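Local coordinates for protein acyl-homoserine-lactone synthase (Pseudomonas aeruginosa, PDB 1RO5) that synthesises the quorum-sensing autoinducer N-(3-oxododecanoyl)homoserine lactone from S-adenosyl-L-methionine and an acyl chain carried on acyl carrier protein, at residues Glu45-Asp50 with Pro77-Asn82; Asp62-Gly67 with Gly110-Leu115; Asp158-Gly163 with Ala175-Leu180. One frame throughout, in Å; residues are numbered along the deposited sequence.

Contact 1: Glu45-Asp50 with Pro77-Asn82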
# COMPACT_ATOMS: atom_id res chain seq x y z
N GLU A 45 -6.90 -7.53 -11.77
CA GLU A 45 -5.43 -7.69 -11.64
C GLU A 45 -5.20 -8.48 -10.37
O GLU A 45 -5.63 -8.06 -9.24
CB GLU A 45 -4.83 -6.30 -11.54
CG GLU A 45 -3.30 -6.23 -11.63
CD GLU A 45 -2.67 -6.44 -10.27
OE1 GLU A 45 -2.03 -7.42 -10.11
OE2 GLU A 45 -2.85 -5.65 -9.29
N ILE A 46 -4.65 -9.68 -10.50
CA ILE A 46 -4.59 -10.65 -9.39
C ILE A 46 -3.33 -11.39 -9.63
O ILE A 46 -3.19 -11.83 -10.78
CB ILE A 46 -5.64 -11.80 -9.49
CG1 ILE A 46 -6.94 -11.34 -9.96
CG2 ILE A 46 -5.90 -12.45 -8.12
CD1 ILE A 46 -7.98 -12.42 -9.61
N ASP A 47 -2.52 -11.69 -8.62
CA ASP A 47 -1.30 -12.47 -8.87
C ASP A 47 -1.07 -13.51 -7.72
O ASP A 47 -1.91 -13.70 -6.79
CB ASP A 47 -0.13 -11.50 -9.04
CG ASP A 47 0.08 -10.57 -7.82
OD1 ASP A 47 -0.37 -10.90 -6.66
OD2 ASP A 47 0.85 -9.57 -7.88
N GLY A 48 0.04 -14.17 -7.75
CA GLY A 48 0.27 -15.27 -6.83
C GLY A 48 0.41 -14.76 -5.38
O GLY A 48 0.12 -15.51 -4.44
N TYR A 49 0.83 -13.50 -5.18
CA TYR A 49 0.87 -12.92 -3.83
C TYR A 49 -0.52 -12.89 -3.21
O TYR A 49 -0.63 -12.90 -2.03
CB TYR A 49 1.46 -11.50 -3.86
CG TYR A 49 2.95 -11.48 -4.33
CD1 TYR A 49 3.31 -11.01 -5.59
CD2 TYR A 49 3.94 -11.84 -3.45
CE1 TYR A 49 4.64 -11.02 -6.00
CE2 TYR A 49 5.32 -11.81 -3.82
CZ TYR A 49 5.64 -11.43 -5.08
OH TYR A 49 7.00 -11.35 -5.41
N ASP A 50 -1.58 -12.78 -4.01
CA ASP A 50 -2.91 -12.75 -3.49
C ASP A 50 -3.29 -14.13 -2.89
O ASP A 50 -4.25 -14.27 -2.16
CB ASP A 50 -3.94 -12.28 -4.62
CG ASP A 50 -3.68 -10.87 -5.01
OD1 ASP A 50 -3.76 -9.93 -4.13
OD2 ASP A 50 -3.40 -10.53 -6.15
N PRO A 77 6.77 -14.48 1.31
CA PRO A 77 7.25 -13.83 0.09
C PRO A 77 6.54 -12.45 -0.11
O PRO A 77 5.36 -12.36 0.26
CB PRO A 77 6.85 -14.82 -1.03
CG PRO A 77 6.56 -16.11 -0.29
CD PRO A 77 5.97 -15.69 1.05
N TYR A 78 7.26 -11.44 -0.63
CA TYR A 78 6.68 -10.14 -0.87
C TYR A 78 7.38 -9.50 -2.05
O TYR A 78 8.42 -10.01 -2.47
CB TYR A 78 6.66 -9.28 0.42
CG TYR A 78 8.01 -8.95 0.98
CD1 TYR A 78 8.59 -7.74 0.71
CD2 TYR A 78 8.69 -9.87 1.78
CE1 TYR A 78 9.79 -7.40 1.23
CE2 TYR A 78 9.94 -9.56 2.32
CZ TYR A 78 10.43 -8.26 2.06
OH TYR A 78 11.68 -7.89 2.54
N MET A 79 6.78 -8.47 -2.68
CA MET A 79 7.18 -8.06 -4.05
C MET A 79 8.62 -7.45 -3.98
O MET A 79 9.39 -7.60 -4.92
CB MET A 79 6.24 -6.99 -4.64
CG MET A 79 4.76 -7.42 -4.69
SD MET A 79 3.70 -6.43 -5.70
CE MET A 79 4.26 -7.14 -7.43
N LEU A 80 9.03 -6.81 -2.88
CA LEU A 80 10.34 -6.11 -2.90
C LEU A 80 11.42 -7.24 -2.96
O LEU A 80 12.38 -7.13 -3.69
CB LEU A 80 10.60 -5.32 -1.63
CG LEU A 80 11.69 -4.30 -1.52
CD1 LEU A 80 12.03 -3.75 -0.18
CD2 LEU A 80 12.68 -4.09 -2.63
N LYS A 81 11.17 -8.30 -2.22
CA LYS A 81 12.14 -9.39 -2.06
C LYS A 81 12.07 -10.28 -3.26
O LYS A 81 13.13 -10.74 -3.72
CB LYS A 81 11.85 -10.21 -0.80
CG LYS A 81 12.87 -11.34 -0.52
CD LYS A 81 12.52 -12.53 0.40
CE LYS A 81 12.76 -12.36 1.88
NZ LYS A 81 11.51 -12.90 2.68
N ASN A 82 10.86 -10.53 -3.81
CA ASN A 82 10.79 -11.59 -4.79
C ASN A 82 10.42 -11.15 -6.16
O ASN A 82 10.35 -12.01 -7.00
CB ASN A 82 9.84 -12.68 -4.33
CG ASN A 82 10.27 -13.32 -3.02
OD1 ASN A 82 9.72 -13.06 -1.92
ND2 ASN A 82 11.32 -14.08 -3.10
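Y49 and M79 form a CH-pi and Met-aromatic contact that joins the 3-10 segment beginning at G48 to the start of helix 79-82, and it illustrates how one aromatic ring can serve several neighbours. The CH-pi part is M79 CG, laid over one face of the Y49 ring, 4.0 Å from the ring centroid and 19° off the normal, shifted toward the rim beside CE1. The Met-aromatic part is SD, farther out and oblique, 5.1 Å from the same centroid. The thioether then bends (chi3 77°), bringing its CE to 4.2 Å from D47 OD2. That carboxylate is directed chiefly to R70, through a salt bridge from OD1.

Around the ring edge, near its plane, lie the carbonyl carbon of P77 and the CB of N82. The phenol oxygen of Y49 comes within 3.3 Å of N82 CB, the ring and amide planes 34° apart, while its hydrogen-bonding partner is T83. Within 45-50, D47 N donates to the anti lone pair of D50 OD2, tying down the turn from which Y49 projects. Within 77-82, Y78 occupies the N-cap position, and its backbone N binds N82 OD1 at 3.2 Å, on a lone pair.

Contact 2: Asp62-Gly67 with Gly110-Leu115; sequences DGQVFG and GQKGSL. Residue 63 of segment 62-67 comes from a tag, linker or insertion.
F66 and G113 bring their CA atoms to 6.7 Å where a classic beta bulge in strand 64-73, with F66 and G67 both facing I59, meets a loop folded as a type I turn from G110 to G113 and an inverse gamma turn centred on G113. The contact is a small one at the surface, and a single ring carries most of it. With CG anti to its own carbonyl carbon (chi1 -75°), the F66 ring reaches the loop by its CE2 corner, which lies 3.4 Å from K112 O, an oblique approach. The same CE2 is 3.7 Å from K112 CB, and the two side chains cross at about a right angle. Next to it on the ring, CD2 rests 3.9 Å from G113 CA.

Beyond the ring the approaches are looser. D62 OD2 comes no nearer than 4.0 Å to S114 OG, and the aspartate side chain lies about 6 Å from the zinc ion bound by G1, S2 and H3. The serine hydroxyl turns back on its own loop: S114 OG donates to K112 O over 3.1 Å, from a position above the carbonyl plane.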
# COMPACT_ATOMS: atom_id res chain seq x y z
N ASP A 62 -19.98 5.90 -1.41
CA ASP A 62 -21.21 5.60 -2.17
C ASP A 62 -21.26 4.13 -2.68
O ASP A 62 -21.66 3.87 -3.84
CB ASP A 62 -21.45 6.66 -3.30
CG ASP A 62 -21.17 8.15 -2.81
OD1 ASP A 62 -21.53 8.56 -1.63
OD2 ASP A 62 -20.58 9.00 -3.54
N GLY A 63 -20.80 3.20 -1.83
CA GLY A 63 -21.06 1.78 -2.03
C GLY A 63 -20.01 1.11 -2.91
O GLY A 63 -20.21 0.09 -3.58
N GLN A 64 -18.77 2.18 -3.39
CA GLN A 64 -17.81 1.67 -4.36
C GLN A 64 -16.47 1.75 -3.72
O GLN A 64 -16.16 2.77 -3.03
CB GLN A 64 -17.77 2.54 -5.63
CG GLN A 64 -19.14 2.72 -6.13
CD GLN A 64 -19.15 3.37 -7.49
OE1 GLN A 64 -19.30 4.60 -7.64
NE2 GLN A 64 -18.99 2.53 -8.51
N VAL A 65 -15.65 0.74 -4.05
CA VAL A 65 -14.19 0.84 -3.79
C VAL A 65 -13.57 1.97 -4.58
O VAL A 65 -13.62 1.96 -5.76
CB VAL A 65 -13.51 -0.43 -4.05
CG1 VAL A 65 -12.02 -0.29 -3.62
CG2 VAL A 65 -14.12 -1.50 -3.18
N PHE A 66 -13.02 2.98 -3.91
CA PHE A 66 -12.26 4.05 -4.62
C PHE A 66 -10.78 3.95 -4.41
O PHE A 66 -10.04 4.70 -5.01
CB PHE A 66 -12.75 5.49 -4.18
CG PHE A 66 -14.04 5.83 -4.77
CD1 PHE A 66 -15.24 5.36 -4.19
CD2 PHE A 66 -14.12 6.54 -6.00
CE1 PHE A 66 -16.51 5.63 -4.82
CE2 PHE A 66 -15.41 6.81 -6.64
CZ PHE A 66 -16.59 6.34 -6.05
N GLY A 67 -10.29 3.07 -3.53
CA GLY A 67 -8.84 3.01 -3.31
C GLY A 67 -8.56 1.71 -2.61
O GLY A 67 -9.42 1.18 -1.88
N GLY A 110 -11.22 8.74 -11.89
CA GLY A 110 -12.47 9.38 -12.31
C GLY A 110 -13.07 10.53 -11.46
O GLY A 110 -12.48 10.99 -10.42
N GLN A 111 -14.25 11.00 -11.91
CA GLN A 111 -15.03 12.15 -11.29
C GLN A 111 -15.59 12.01 -9.85
O GLN A 111 -15.74 13.02 -9.07
CB GLN A 111 -16.22 12.53 -12.17
CG GLN A 111 -15.84 13.22 -13.46
CD GLN A 111 -17.02 13.38 -14.42
OE1 GLN A 111 -17.50 12.40 -15.02
NE2 GLN A 111 -17.47 14.63 -14.59
N LYS A 112 -15.89 10.75 -9.53
CA LYS A 112 -16.64 10.34 -8.36
C LYS A 112 -15.76 10.21 -7.08
O LYS A 112 -16.29 10.03 -5.98
CB LYS A 112 -17.48 9.07 -8.71
CG LYS A 112 -18.41 9.22 -9.98
CD LYS A 112 -18.77 7.85 -10.64
CE LYS A 112 -20.25 7.85 -11.20
NZ LYS A 112 -20.77 6.46 -11.63
N GLY A 113 -14.42 10.35 -7.22
CA GLY A 113 -13.51 10.44 -6.08
C GLY A 113 -13.80 11.68 -5.21
O GLY A 113 -13.20 12.75 -5.44
N SER A 114 -14.72 11.55 -4.24
CA SER A 114 -15.25 12.73 -3.49
C SER A 114 -14.37 13.22 -2.36
O SER A 114 -14.85 13.94 -1.50
CB SER A 114 -16.64 12.48 -2.84
OG SER A 114 -17.49 11.54 -3.52
N LEU A 115 -13.11 12.81 -2.28
CA LEU A 115 -12.28 13.36 -1.19
C LEU A 115 -11.09 14.17 -1.69
O LEU A 115 -10.61 15.12 -1.02
CB LEU A 115 -11.81 12.27 -0.21
CG LEU A 115 -10.53 12.60 0.64
CD1 LEU A 115 -10.79 13.63 1.82
CD2 LEU A 115 -9.74 11.36 1.14

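Contact 3: Asp158-Gly163 with Ala175-Leu180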
# COMPACT_ATOMS: atom_id res chain seq x y z
N ASP A 158 8.61 9.66 8.08
CA ASP A 158 10.00 9.41 8.13
C ASP A 158 10.21 8.27 7.11
O ASP A 158 9.82 7.14 7.37
CB ASP A 158 10.34 9.07 9.57
CG ASP A 158 11.74 8.61 9.74
OD1 ASP A 158 12.44 8.58 8.75
OD2 ASP A 158 12.26 8.21 10.80
N VAL A 159 10.87 8.56 5.99
CA VAL A 159 10.88 7.73 4.81
C VAL A 159 12.25 7.75 4.26
O VAL A 159 12.86 8.84 4.09
CB VAL A 159 9.98 8.35 3.76
CG1 VAL A 159 9.79 7.41 2.61
CG2 VAL A 159 8.66 8.41 4.34
N SER A 160 12.78 6.57 3.98
CA SER A 160 14.14 6.55 3.49
C SER A 160 14.08 5.49 2.41
O SER A 160 13.10 4.78 2.35
CB SER A 160 15.10 6.23 4.62
OG SER A 160 15.32 4.82 4.78
N ARG A 161 15.05 5.46 1.52
CA ARG A 161 15.09 4.58 0.43
C ARG A 161 16.26 3.58 0.59
O ARG A 161 17.21 3.82 1.32
CB ARG A 161 15.10 5.43 -0.92
CG ARG A 161 16.37 5.70 -1.58
CD ARG A 161 16.56 7.11 -2.40
NE ARG A 161 15.45 7.65 -3.16
CZ ARG A 161 15.52 8.07 -4.44
NH1 ARG A 161 16.64 7.92 -5.11
NH2 ARG A 161 14.44 8.59 -5.11
N PHE A 162 16.11 2.39 0.03
CA PHE A 162 17.13 1.36 0.04
C PHE A 162 18.34 1.70 -0.87
O PHE A 162 19.46 1.22 -0.66
CB PHE A 162 16.49 0.01 -0.43
CG PHE A 162 15.70 -0.67 0.67
CD1 PHE A 162 14.40 -0.24 0.95
CD2 PHE A 162 16.29 -1.67 1.52
CE1 PHE A 162 13.59 -0.89 1.93
CE2 PHE A 162 15.55 -2.26 2.57
CZ PHE A 162 14.20 -1.90 2.78
N GLY A 163 18.09 2.44 -1.95
CA GLY A 163 19.10 2.77 -2.89
C GLY A 163 18.48 3.66 -3.98
O GLY A 163 17.36 4.12 -3.88
N ALA A 175 12.41 1.60 -3.82
CA ALA A 175 12.03 0.87 -2.60
C ALA A 175 12.18 1.78 -1.41
O ALA A 175 13.28 2.32 -1.16
CB ALA A 175 12.96 -0.36 -2.35
N LEU A 176 11.09 1.93 -0.64
CA LEU A 176 11.13 2.76 0.50
C LEU A 176 11.01 1.99 1.82
O LEU A 176 10.32 1.00 1.89
CB LEU A 176 9.92 3.68 0.37
CG LEU A 176 9.90 4.60 -0.84
CD1 LEU A 176 8.64 5.38 -0.67
CD2 LEU A 176 11.09 5.58 -0.92
N ARG A 177 11.63 2.50 2.87
CA ARG A 177 11.24 2.11 4.25
C ARG A 177 10.52 3.20 5.03
O ARG A 177 10.99 4.30 5.01
CB ARG A 177 12.33 1.33 5.03
CG ARG A 177 13.55 1.93 5.27
CD ARG A 177 14.79 0.96 5.36
NE ARG A 177 15.99 1.76 4.91
CZ ARG A 177 17.12 1.26 4.41
NH1 ARG A 177 17.25 -0.08 4.33
NH2 ARG A 177 18.14 2.12 4.01
N ILE A 178 9.32 2.95 5.56
CA ILE A 178 8.53 4.01 6.14
C ILE A 178 8.54 3.60 7.60
O ILE A 178 7.84 2.63 7.94
CB ILE A 178 7.08 3.97 5.75
CG1 ILE A 178 6.79 4.44 4.34
CG2 ILE A 178 6.32 5.09 6.46
CD1 ILE A 178 6.92 3.49 3.33
N GLU A 179 9.30 4.30 8.48
CA GLU A 179 9.32 3.98 9.93
C GLU A 179 8.06 4.45 10.58
O GLU A 179 7.64 5.61 10.36
CB GLU A 179 10.53 4.61 10.55
CG GLU A 179 11.79 4.09 9.85
CD GLU A 179 12.08 2.67 10.22
OE1 GLU A 179 11.46 2.13 11.23
OE2 GLU A 179 12.88 2.07 9.50
N LEU A 180 7.37 3.60 11.30
CA LEU A 180 6.13 4.14 11.94
C LEU A 180 6.43 4.75 13.38
O LEU A 180 5.70 4.50 14.36
CB LEU A 180 5.00 3.07 12.01
CG LEU A 180 4.72 2.25 10.70
CD1 LEU A 180 3.64 1.25 10.94
CD2 LEU A 180 4.26 3.26 9.63
O HOH W 1 13.14 5.47 6.93
O HOH W 2 15.43 1.52 -4.11
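V159 and L176 meet in the apolar layer on one face of an antiparallel strand pair, CG1 of the valine lying 4.0 Å from CD1 of the leucine. I178 flanks V159 on this face, and the CB of R161 packs against L176 CD2, before the arginine leads away to a salt bridge with E149. M152 of helix 146-154 touches L176 as well, so this face is packed against a helix.

A second apolar patch lies just after strand 158-161. There F162 sets its CD1 3.6 Å from the CB of A175, with the carbonyl oxygens of A175 and L176 at the ring edge, in plane. One ring face carries the guanidinium of R177 in a cation-pi contact: CZ stands 4.3 Å from the centroid, 13° off the normal, and NH1 is nearest, 3.2 Å above the plane. The two planes are tilted 46° apart, so this is no flat stack. R177 gets there with its CG between the backbone N and the carbonyl carbon (chi1 60°) and an extended chain as far as NE. S160 steadies the group, since NE donates to its OG at 3.1 Å within the guanidinium plane.

The backbones of S160 and R177 form a hydrogen-bonded pair, with R177 N to S160 O at 2.8 Å, and F162 N donates to A175 O at 3.1 Å. At the F162 end a water accepts from A175 N at 3.0 Å and bonds weakly to G163 O. At the polar edge another water donates to R177 O and bonds weakly to S160 OG. D158 and E179 lie side by side, their carboxylates turned to N181 and T139 respectively. Strand 171-179, paired with 139-145, thus carries 158-161 antiparallel beside it in the mixed sheet, consistent with the acetyltransferase-like fold of autoinducer synthases.

How the contacts relate
Contacts 2 and 3 both reach the large mixed sheet, on opposite sides of the chain's centre and about 29 Å apart between centres, whereas contact 1 lies beside that sheet. Along the chain, the segments of contacts 1 and 2 alternate without touching, and contact 3 follows after both. Strand 64-73 runs from contact 2 toward helix 79-82 of contact 1, yet the centres of these contacts are about 26 Å apart. Contacts 1 and 3 do touch: L80 on helix 79-82 packs CD2 against A175 CB at 3.8 Å and CD1 against F162 CE1 at 3.9 Å. That short helix thus links the 45-50 loop to the late strand pair.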